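Local atomic coordinates of putative phosphomannomutase (Thermus thermophilus, PDB entry 1TUO), a protein that probably interconverts sugar phosphates as a magnesium-dependent mutase of the phosphohexose mutase family, phosphopentose being one suggested substrate. Residues D347-L350 against T351-L355; L168-K171 against A172-G175; P85-T88 against P89-S92; D298-G301 against E302-F306. All coordinates share one frame; numbering follows the deposited sequence.

Contact 1 (D347-L350 against T351-L355); sequences DGIL and TSLLL
The hydroxyl of Thr351 and the backbone amide of the same residue close on Asp347 O from opposite faces of its carbonyl plane, with OG1 2.8 Å from Asp347 O. That approach follows from the first torsion: chi1 of -63° lays OG1 beside the backbone N, turned back toward the preceding turn, and Tyr339 OH bonds the same OG1. With an alanine here Asp347 O would probably keep the amide as its partner across the turn but lose the hydroxyl, and Tyr339 OH would lose this partner. Ser352 also grips a carbonyl with both hydroxyl and amide, but differently: Ser352 OG lies 2.8 Å from Gly348 O, nearly along the C=O axis, while Ser352 N meets that oxygen from above the carbonyl plane. Both grips fall in the first turn of helix 348-362, whose N-cap is Asp347: Leu350 N donates to Asp347 OD2 over 2.9 Å at 168°, from above the carboxylate plane, and a weak bond from Ile349 N joins it. Tyr160 and His342 hold the other carboxylate oxygen, OD1. On the apolar flank Leu350 and Leu354 cross obliquely, Leu350 CG standing 3.9 Å from Leu354 CD1. Ile349 CG2 and Leu353 CD1 meet more loosely, at 4.3 Å, where Leu193 of helix 192-199 packs on both residues.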
loop_
_atom_site.group_PDB
_atom_site.type_symbol
_atom_site.label_atom_id
_atom_site.label_comp_id
_atom_site.label_asym_id
_atom_site.label_seq_id
_atom_site.Cartn_x
_atom_site.Cartn_y
_atom_site.Cartn_z
ATOM N N ASP A 347 2.843 -3.502 -2.867
ATOM C CA ASP A 347 3.785 -4.326 -2.114
ATOM C C ASP A 347 4.865 -3.465 -1.469
ATOM O O ASP A 347 5.787 -2.995 -2.139
ATOM C CB ASP A 347 4.417 -5.382 -3.035
ATOM C CG ASP A 347 5.262 -6.392 -2.279
ATOM O OD1 ASP A 347 5.388 -7.540 -2.762
ATOM O OD2 ASP A 347 5.810 -6.043 -1.209
ATOM N N GLY A 348 4.736 -3.261 -0.159
ATOM C CA GLY A 348 5.689 -2.443 0.565
ATOM C C GLY A 348 7.033 -3.109 0.784
ATOM O O GLY A 348 8.039 -2.437 1.020
ATOM N N ILE A 349 7.049 -4.435 0.718
ATOM C CA ILE A 349 8.286 -5.179 0.901
ATOM C C ILE A 349 9.135 -5.013 -0.361
ATOM O O ILE A 349 10.328 -4.691 -0.285
ATOM C CB ILE A 349 7.997 -6.670 1.156
ATOM C CG1 ILE A 349 7.122 -6.816 2.410
ATOM C CG2 ILE A 349 9.309 -7.441 1.308
ATOM C CD1 ILE A 349 7.708 -6.184 3.670
ATOM N N LEU A 350 8.526 -5.207 -1.523
ATOM C CA LEU A 350 9.280 -5.034 -2.762
ATOM C C LEU A 350 9.675 -3.569 -2.921
ATOM O O LEU A 350 10.753 -3.267 -3.431
ATOM C CB LEU A 350 8.471 -5.484 -3.983
ATOM C CG LEU A 350 9.217 -5.318 -5.314
ATOM C CD1 LEU A 350 10.569 -6.031 -5.231
ATOM C CD2 LEU A 350 8.387 -5.888 -6.452
ATOM N N THR A 351 8.813 -2.651 -2.480
ATOM C CA THR A 351 9.144 -1.233 -2.593
ATOM C C THR A 351 10.391 -0.940 -1.773
ATOM O O THR A 351 11.285 -0.219 -2.220
ATOM C CB THR A 351 8.007 -0.319 -2.085
ATOM O OG1 THR A 351 6.843 -0.506 -2.896
ATOM C CG2 THR A 351 8.425 1.137 -2.188
ATOM N N SER A 352 10.450 -1.499 -0.568
ATOM C CA SER A 352 11.602 -1.289 0.295
ATOM C C SER A 352 12.864 -1.809 -0.381
ATOM O O SER A 352 13.897 -1.137 -0.394
ATOM C CB SER A 352 11.406 -2.007 1.630
ATOM O OG SER A 352 10.323 -1.445 2.348
ATOM N N LEU A 353 12.776 -3.007 -0.948
ATOM C CA LEU A 353 13.928 -3.608 -1.608
ATOM C C LEU A 353 14.363 -2.851 -2.861
ATOM O O LEU A 353 15.560 -2.772 -3.147
ATOM C CB LEU A 353 13.641 -5.082 -1.925
ATOM C CG LEU A 353 13.506 -5.935 -0.656
ATOM C CD1 LEU A 353 12.974 -7.329 -0.979
ATOM C CD2 LEU A 353 14.865 -6.020 0.030
ATOM N N LEU A 354 13.415 -2.285 -3.608
ATOM C CA LEU A 354 13.784 -1.523 -4.801
ATOM C C LEU A 354 14.437 -0.205 -4.393
ATOM O O LEU A 354 15.343 0.286 -5.073
ATOM C CB LEU A 354 12.562 -1.265 -5.685
ATOM C CG LEU A 354 12.034 -2.501 -6.427
ATOM C CD1 LEU A 354 10.684 -2.196 -7.052
ATOM C CD2 LEU A 354 13.039 -2.929 -7.498
ATOM N N LEU A 355 13.985 0.377 -3.285
ATOM C CA LEU A 355 14.598 1.619 -2.820
ATOM C C LEU A 355 16.050 1.301 -2.484
ATOM O O LEU A 355 16.962 2.033 -2.853
ATOM C CB LEU A 355 13.879 2.153 -1.577
ATOM C CG LEU A 355 12.529 2.800 -1.894
ATOM C CD1 LEU A 355 11.732 3.037 -0.623
ATOM C CD2 LEU A 355 12.774 4.113 -2.640
#

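Contact 2 (L168-K171 against A172-G175); sequences LDLK and ALSG
Asp169 OD1 takes the amide of Ala172 at 2.8 Å, with an N-H...O angle of 160°, and this N-cap bond is the tight end of the short helix 170-173. The donor stands above the carboxylate plane. With CG anti to the backbone N (chi1 -170°), the carboxylate swings forward over the first turn, and Asp169 CG comes within 3.4 Å of Ala172 CB, so a methyl group flanks the acid. Leu173 supplies the apolar side: its CD1 lies 4.0 Å from Leu170 CD2 and 4.1 Å from Leu168 CB, ordinary van der Waals distances. The leucines are packed from outside by Phe196 on Leu168 and Leu170, by Leu202 on Leu170 and Leu173, and by helix 348-362 on Leu168 and Leu173. Toward solvent lie Lys171 and Ser174. Lys171 takes part through its carbonyl: Ser174 OG folds back to Lys171 O at 2.6 Å, with OG set between the backbone N and the carbonyl carbon (chi1 67°). Asp169 N in turn donates to Glu357, a second tie on the capping residue. The carboxylate thus supplies an acceptor to a first-turn amide that has no preceding helical turn to bond to, and its negative charge is probably favoured at the helix N-terminus.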
loop_
_atom_site.group_PDB
_atom_site.type_symbol
_atom_site.label_atom_id
_atom_site.label_comp_id
_atom_site.label_asym_id
_atom_site.label_seq_id
_atom_site.Cartn_x
_atom_site.Cartn_y
_atom_site.Cartn_z
ATOM N N LEU A 168 14.579 -8.289 -8.713
ATOM C CA LEU A 168 15.624 -7.466 -8.127
ATOM C C LEU A 168 16.998 -7.768 -8.711
ATOM O O LEU A 168 17.275 -8.895 -9.125
ATOM C CB LEU A 168 15.652 -7.683 -6.611
ATOM C CG LEU A 168 14.431 -7.157 -5.852
ATOM C CD1 LEU A 168 14.306 -7.856 -4.512
ATOM C CD2 LEU A 168 14.566 -5.651 -5.671
ATOM N N ASP A 169 17.850 -6.749 -8.759
ATOM C CA ASP A 169 19.206 -6.916 -9.267
ATOM C C ASP A 169 20.040 -7.256 -8.037
ATOM O O ASP A 169 20.525 -6.369 -7.340
ATOM C CB ASP A 169 19.704 -5.619 -9.900
ATOM C CG ASP A 169 21.006 -5.802 -10.656
ATOM O OD1 ASP A 169 21.900 -6.500 -10.135
ATOM O OD2 ASP A 169 21.138 -5.236 -11.764
ATOM N N LEU A 170 20.192 -8.548 -7.761
ATOM C CA LEU A 170 20.940 -8.977 -6.591
ATOM C C LEU A 170 22.396 -8.529 -6.623
ATOM O O LEU A 170 22.965 -8.184 -5.590
ATOM C CB LEU A 170 20.847 -10.502 -6.440
ATOM C CG LEU A 170 19.417 -11.041 -6.290
ATOM C CD1 LEU A 170 19.458 -12.547 -6.078
ATOM C CD2 LEU A 170 18.719 -10.364 -5.113
ATOM N N LYS A 171 22.992 -8.529 -7.810
ATOM C CA LYS A 171 24.383 -8.113 -7.963
ATOM C C LYS A 171 24.525 -6.652 -7.537
ATOM O O LYS A 171 25.433 -6.291 -6.787
ATOM C CB LYS A 171 24.815 -8.283 -9.422
ATOM C CG LYS A 171 26.280 -8.003 -9.687
ATOM C CD LYS A 171 26.643 -8.340 -11.129
ATOM C CE LYS A 171 28.096 -8.000 -11.436
ATOM N NZ LYS A 171 29.046 -8.753 -10.568
ATOM N N ALA A 172 23.608 -5.816 -8.006
ATOM C CA ALA A 172 23.633 -4.401 -7.663
ATOM C C ALA A 172 23.364 -4.214 -6.172
ATOM O O ALA A 172 24.031 -3.423 -5.504
ATOM C CB ALA A 172 22.599 -3.646 -8.490
ATOM N N LEU A 173 22.390 -4.956 -5.651
ATOM C CA LEU A 173 22.032 -4.870 -4.238
ATOM C C LEU A 173 23.197 -5.135 -3.290
ATOM O O LEU A 173 23.323 -4.482 -2.255
ATOM C CB LEU A 173 20.903 -5.852 -3.915
ATOM C CG LEU A 173 19.470 -5.380 -4.146
ATOM C CD1 LEU A 173 18.513 -6.550 -3.959
ATOM C CD2 LEU A 173 19.148 -4.253 -3.171
ATOM N N SER A 174 24.038 -6.104 -3.640
ATOM C CA SER A 174 25.179 -6.457 -2.801
ATOM C C SER A 174 26.119 -5.271 -2.613
ATOM O O SER A 174 26.920 -5.246 -1.681
ATOM C CB SER A 174 25.947 -7.629 -3.420
ATOM O OG SER A 174 26.555 -7.249 -4.642
ATOM N N GLY A 175 26.009 -4.285 -3.499
ATOM C CA GLY A 175 26.861 -3.113 -3.415
ATOM C C GLY A 175 26.449 -2.088 -2.372
ATOM O O GLY A 175 27.220 -1.175 -2.075
#

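Contact 3 (P85-T88 against P89-S92); sequences PVPT and PLLS
Leu90 CD2 presses against Val86, 3.6 Å from Val86 CG1 and 3.7 Å from Val86 CB, with the two side chains crossing at about a right angle. The leucine reaches back to the valine because its CG is anti to the backbone N (chi1 171°). Pro87 extends this apolar centre in two directions: its CD lies 3.9 Å from Leu90 CB, and its CB lies 3.7 Å from Pro89 CG. Pro89 CG leans in this way on the Pro87 ring, while across the Thr88-Pro89 peptide Thr88 CB and Pro89 CD are 3.3 Å apart, a tight spacing. An alanine in place of Pro89 would probably open a gap beside Pro87 CB and free the backbone torsion that the ring restrains at the start of the helix.

Further out the backbone takes over. Pro87 holds the N-cap position of helix 88-97 but has no side-chain acceptor to offer; its carbonyl takes the first helical bond, Leu91 N reaching Pro87 O at 3.3 Å, in the carbonyl plane, while the bond from Leu90 N is weak. The next bond is shorter and straighter, Ser92 N donating to Thr88 O over 2.9 Å at 167°. At the polar edge Thr88 OG1 bonds Asp251 and Ser92 OG bonds Glu345. Helix 88-97 follows strand 78-82 through this loop; helix 192-199 packs on Pro87 and Leu90 through Phe192, helix 157-165 on Pro89 and Leu90 through Tyr160, and Lys121 of strand 115-122 lies against Thr88, Leu91 and Ser92.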
loop_
_atom_site.group_PDB
_atom_site.type_symbol
_atom_site.label_atom_id
_atom_site.label_comp_id
_atom_site.label_asym_id
_atom_site.label_seq_id
_atom_site.Cartn_x
_atom_site.Cartn_y
_atom_site.Cartn_z
ATOM N N PRO A 85 1.053 -14.106 11.170
ATOM C CA PRO A 85 0.686 -12.850 10.513
ATOM C C PRO A 85 1.486 -12.709 9.228
ATOM O O PRO A 85 2.672 -13.051 9.188
ATOM C CB PRO A 85 1.063 -11.793 11.546
ATOM C CG PRO A 85 2.254 -12.411 12.239
ATOM C CD PRO A 85 1.815 -13.861 12.411
ATOM N N VAL A 86 0.840 -12.217 8.179
ATOM C CA VAL A 86 1.517 -12.048 6.904
ATOM C C VAL A 86 1.201 -10.715 6.233
ATOM O O VAL A 86 0.141 -10.127 6.450
ATOM C CB VAL A 86 1.114 -13.162 5.888
ATOM C CG1 VAL A 86 1.505 -14.537 6.410
ATOM C CG2 VAL A 86 -0.385 -13.100 5.624
ATOM N N PRO A 87 2.130 -10.222 5.404
ATOM C CA PRO A 87 1.915 -8.960 4.693
ATOM C C PRO A 87 0.848 -9.219 3.627
ATOM O O PRO A 87 0.741 -10.335 3.095
ATOM C CB PRO A 87 3.265 -8.690 4.025
ATOM C CG PRO A 87 4.243 -9.433 4.859
ATOM C CD PRO A 87 3.518 -10.692 5.239
ATOM N N THR A 88 0.058 -8.197 3.316
ATOM C CA THR A 88 -0.957 -8.326 2.278
ATOM C C THR A 88 -0.335 -8.858 0.980
ATOM O O THR A 88 -0.884 -9.764 0.345
ATOM C CB THR A 88 -1.641 -6.960 2.012
ATOM O OG1 THR A 88 -2.639 -6.743 3.020
ATOM C CG2 THR A 88 -2.292 -6.914 0.622
ATOM N N PRO A 89 0.815 -8.303 0.569
ATOM C CA PRO A 89 1.408 -8.815 -0.674
ATOM C C PRO A 89 1.736 -10.309 -0.661
ATOM O O PRO A 89 1.703 -10.949 -1.710
ATOM C CB PRO A 89 2.643 -7.930 -0.870
ATOM C CG PRO A 89 2.941 -7.405 0.523
ATOM C CD PRO A 89 1.563 -7.133 1.056
ATOM N N LEU A 90 2.054 -10.871 0.505
ATOM C CA LEU A 90 2.339 -12.306 0.567
ATOM C C LEU A 90 1.034 -13.073 0.311
ATOM O O LEU A 90 1.018 -14.095 -0.383
ATOM C CB LEU A 90 2.911 -12.704 1.935
ATOM C CG LEU A 90 3.039 -14.216 2.201
ATOM C CD1 LEU A 90 3.863 -14.859 1.093
ATOM C CD2 LEU A 90 3.691 -14.459 3.563
ATOM N N LEU A 91 -0.067 -12.585 0.873
ATOM C CA LEU A 91 -1.345 -13.250 0.654
ATOM C C LEU A 91 -1.711 -13.161 -0.827
ATOM O O LEU A 91 -2.112 -14.153 -1.440
ATOM C CB LEU A 91 -2.431 -12.613 1.532
ATOM C CG LEU A 91 -3.876 -13.140 1.487
ATOM C CD1 LEU A 91 -4.603 -12.550 0.289
ATOM C CD2 LEU A 91 -3.886 -14.662 1.453
ATOM N N SER A 92 -1.546 -11.984 -1.419
ATOM C CA SER A 92 -1.870 -11.820 -2.834
ATOM C C SER A 92 -0.966 -12.707 -3.688
ATOM O O SER A 92 -1.406 -13.306 -4.670
ATOM C CB SER A 92 -1.733 -10.354 -3.250
ATOM O OG SER A 92 -2.718 -9.557 -2.602
#

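Contact 4 (D298-G301 against E302-F306); sequences DRLG and ERLGF
Gly301 O receives two amides at the end of helix 296-304, Gly305 N and Phe306 N, each at 2.9 Å. The Phe306 bond lies in the carbonyl plane on a lone pair, whereas Gly305 N approaches from above that plane. Gly305 turns the chain with a phi of 107°, at backbone angles where any side chain would collide with the carbonyl oxygen of Leu304. The turn brings the Phe306 ring flat over Gly301, whose CA stands 3.4 Å from the ring centroid and 7° off its normal, a CH-pi contact. A CB on Gly301 would clash with Phe306 O, which explains the glycine. Leu300 borders the same ring, its CG 4.0 Å from Phe306 CZ, and its CD1 meets Leu304 CD1 at 3.7 Å. On the outer side Arg299 bends at chi2 and chi3 to bring NE 3.5 Å from Glu302 OE2, a long salt bridge with the two planes well tilted. Arg303 lies alongside Arg299, their guanidinium planes 26° apart; each has a backbone carbonyl partner elsewhere, Thr377 O for Arg299 and Leu376 O for Arg303. The C-terminal turn is that of a helix ended by a positive-phi glycine, here leading from helix 296-304 into strand 308-311 of a beta-alpha-beta unit.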
loop_
_atom_site.group_PDB
_atom_site.type_symbol
_atom_site.label_atom_id
_atom_site.label_comp_id
_atom_site.label_asym_id
_atom_site.label_seq_id
_atom_site.Cartn_x
_atom_site.Cartn_y
_atom_site.Cartn_z
ATOM N N ASP A 298 4.002 13.357 -13.858
ATOM C CA ASP A 298 3.543 13.730 -15.198
ATOM C C ASP A 298 4.677 14.437 -15.936
ATOM O O ASP A 298 4.955 14.140 -17.101
ATOM C CB ASP A 298 2.346 14.689 -15.127
ATOM C CG ASP A 298 1.218 14.159 -14.269
ATOM O OD1 ASP A 298 0.088 14.043 -14.785
ATOM O OD2 ASP A 298 1.458 13.870 -13.079
ATOM N N ARG A 299 5.327 15.375 -15.250
ATOM C CA ARG A 299 6.431 16.131 -15.841
ATOM C C ARG A 299 7.601 15.216 -16.192
ATOM O O ARG A 299 8.204 15.352 -17.258
ATOM C CB ARG A 299 6.896 17.241 -14.880
ATOM C CG ARG A 299 8.107 18.058 -15.365
ATOM C CD ARG A 299 7.852 18.747 -16.705
ATOM N NE ARG A 299 6.930 19.877 -16.602
ATOM C CZ ARG A 299 7.253 21.078 -16.127
ATOM N NH1 ARG A 299 8.488 21.325 -15.702
ATOM N NH2 ARG A 299 6.337 22.040 -16.082
ATOM N N LEU A 300 7.919 14.274 -15.306
ATOM C CA LEU A 300 9.025 13.358 -15.573
ATOM C C LEU A 300 8.723 12.575 -16.850
ATOM O O LEU A 300 9.600 12.376 -17.696
ATOM C CB LEU A 300 9.217 12.391 -14.399
ATOM C CG LEU A 300 10.477 11.522 -14.413
ATOM C CD1 LEU A 300 11.717 12.405 -14.269
ATOM C CD2 LEU A 300 10.420 10.513 -13.269
ATOM N N GLY A 301 7.473 12.148 -16.987
ATOM C CA GLY A 301 7.067 11.399 -18.160
ATOM C C GLY A 301 7.156 12.197 -19.448
ATOM O O GLY A 301 7.536 11.660 -20.486
ATOM N N GLU A 302 6.798 13.476 -19.401
ATOM C CA GLU A 302 6.870 14.293 -20.604
ATOM C C GLU A 302 8.328 14.615 -20.931
ATOM O O GLU A 302 8.721 14.655 -22.103
ATOM C CB GLU A 302 6.065 15.589 -20.433
ATOM C CG GLU A 302 6.723 16.645 -19.562
ATOM C CD GLU A 302 5.866 17.894 -19.415
ATOM O OE1 GLU A 302 4.763 17.787 -18.831
ATOM O OE2 GLU A 302 6.294 18.974 -19.885
ATOM N N ARG A 303 9.131 14.825 -19.892
ATOM C CA ARG A 303 10.547 15.156 -20.059
ATOM C C ARG A 303 11.393 13.992 -20.576
ATOM O O ARG A 303 12.199 14.164 -21.496
ATOM C CB ARG A 303 11.144 15.644 -18.728
ATOM C CG ARG A 303 10.825 17.094 -18.341
ATOM C CD ARG A 303 11.776 18.078 -19.013
ATOM N NE ARG A 303 11.455 19.479 -18.733
ATOM C CZ ARG A 303 12.089 20.246 -17.848
ATOM N NH1 ARG A 303 13.095 19.763 -17.125
ATOM N NH2 ARG A 303 11.733 21.519 -17.705
ATOM N N LEU A 304 11.205 12.809 -19.993
ATOM C CA LEU A 304 11.995 11.640 -20.379
ATOM C C LEU A 304 11.400 10.724 -21.445
ATOM O O LEU A 304 12.127 9.932 -22.054
ATOM C CB LEU A 304 12.343 10.818 -19.138
ATOM C CG LEU A 304 13.144 11.572 -18.073
ATOM C CD1 LEU A 304 13.505 10.620 -16.951
ATOM C CD2 LEU A 304 14.405 12.177 -18.689
ATOM N N GLY A 305 10.091 10.801 -21.658
ATOM C CA GLY A 305 9.487 9.978 -22.690
ATOM C C GLY A 305 8.630 8.771 -22.339
ATOM O O GLY A 305 8.763 7.724 -22.976
ATOM N N PHE A 306 7.768 8.889 -21.332
ATOM C CA PHE A 306 6.871 7.789 -20.984
ATOM C C PHE A 306 5.496 8.331 -20.623
ATOM O O PHE A 306 5.372 9.407 -20.038
ATOM C CB PHE A 306 7.431 6.902 -19.850
ATOM C CG PHE A 306 7.631 7.604 -18.531
ATOM C CD1 PHE A 306 8.876 8.118 -18.184
ATOM C CD2 PHE A 306 6.591 7.690 -17.607
ATOM C CE1 PHE A 306 9.092 8.701 -16.935
ATOM C CE2 PHE A 306 6.795 8.275 -16.352
ATOM C CZ PHE A 306 8.049 8.780 -16.017
#

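Contact 1 touches contacts 2 and 3, but not contact 4. Its leucines pack on contact 2, Leu354 CD2 lying 3.6 Å from Leu168 CD2, and its cap residue touches contact 3, where Asp347 CG is 3.3 Å from Pro89 CB. The centres of contacts 2 and 3 are about 24 Å apart, with nearest atoms about 12 Å apart and no touch. These three contacts therefore join parts of the chain from family domains I, II and III. Contact 4 shares the domain III range with contact 1 but stands apart, with nearest atoms about 13 Å from contact 1. Contacts 3 and 4 lie on opposite sides of the chain's centre, nearest atoms about 23 Å apart.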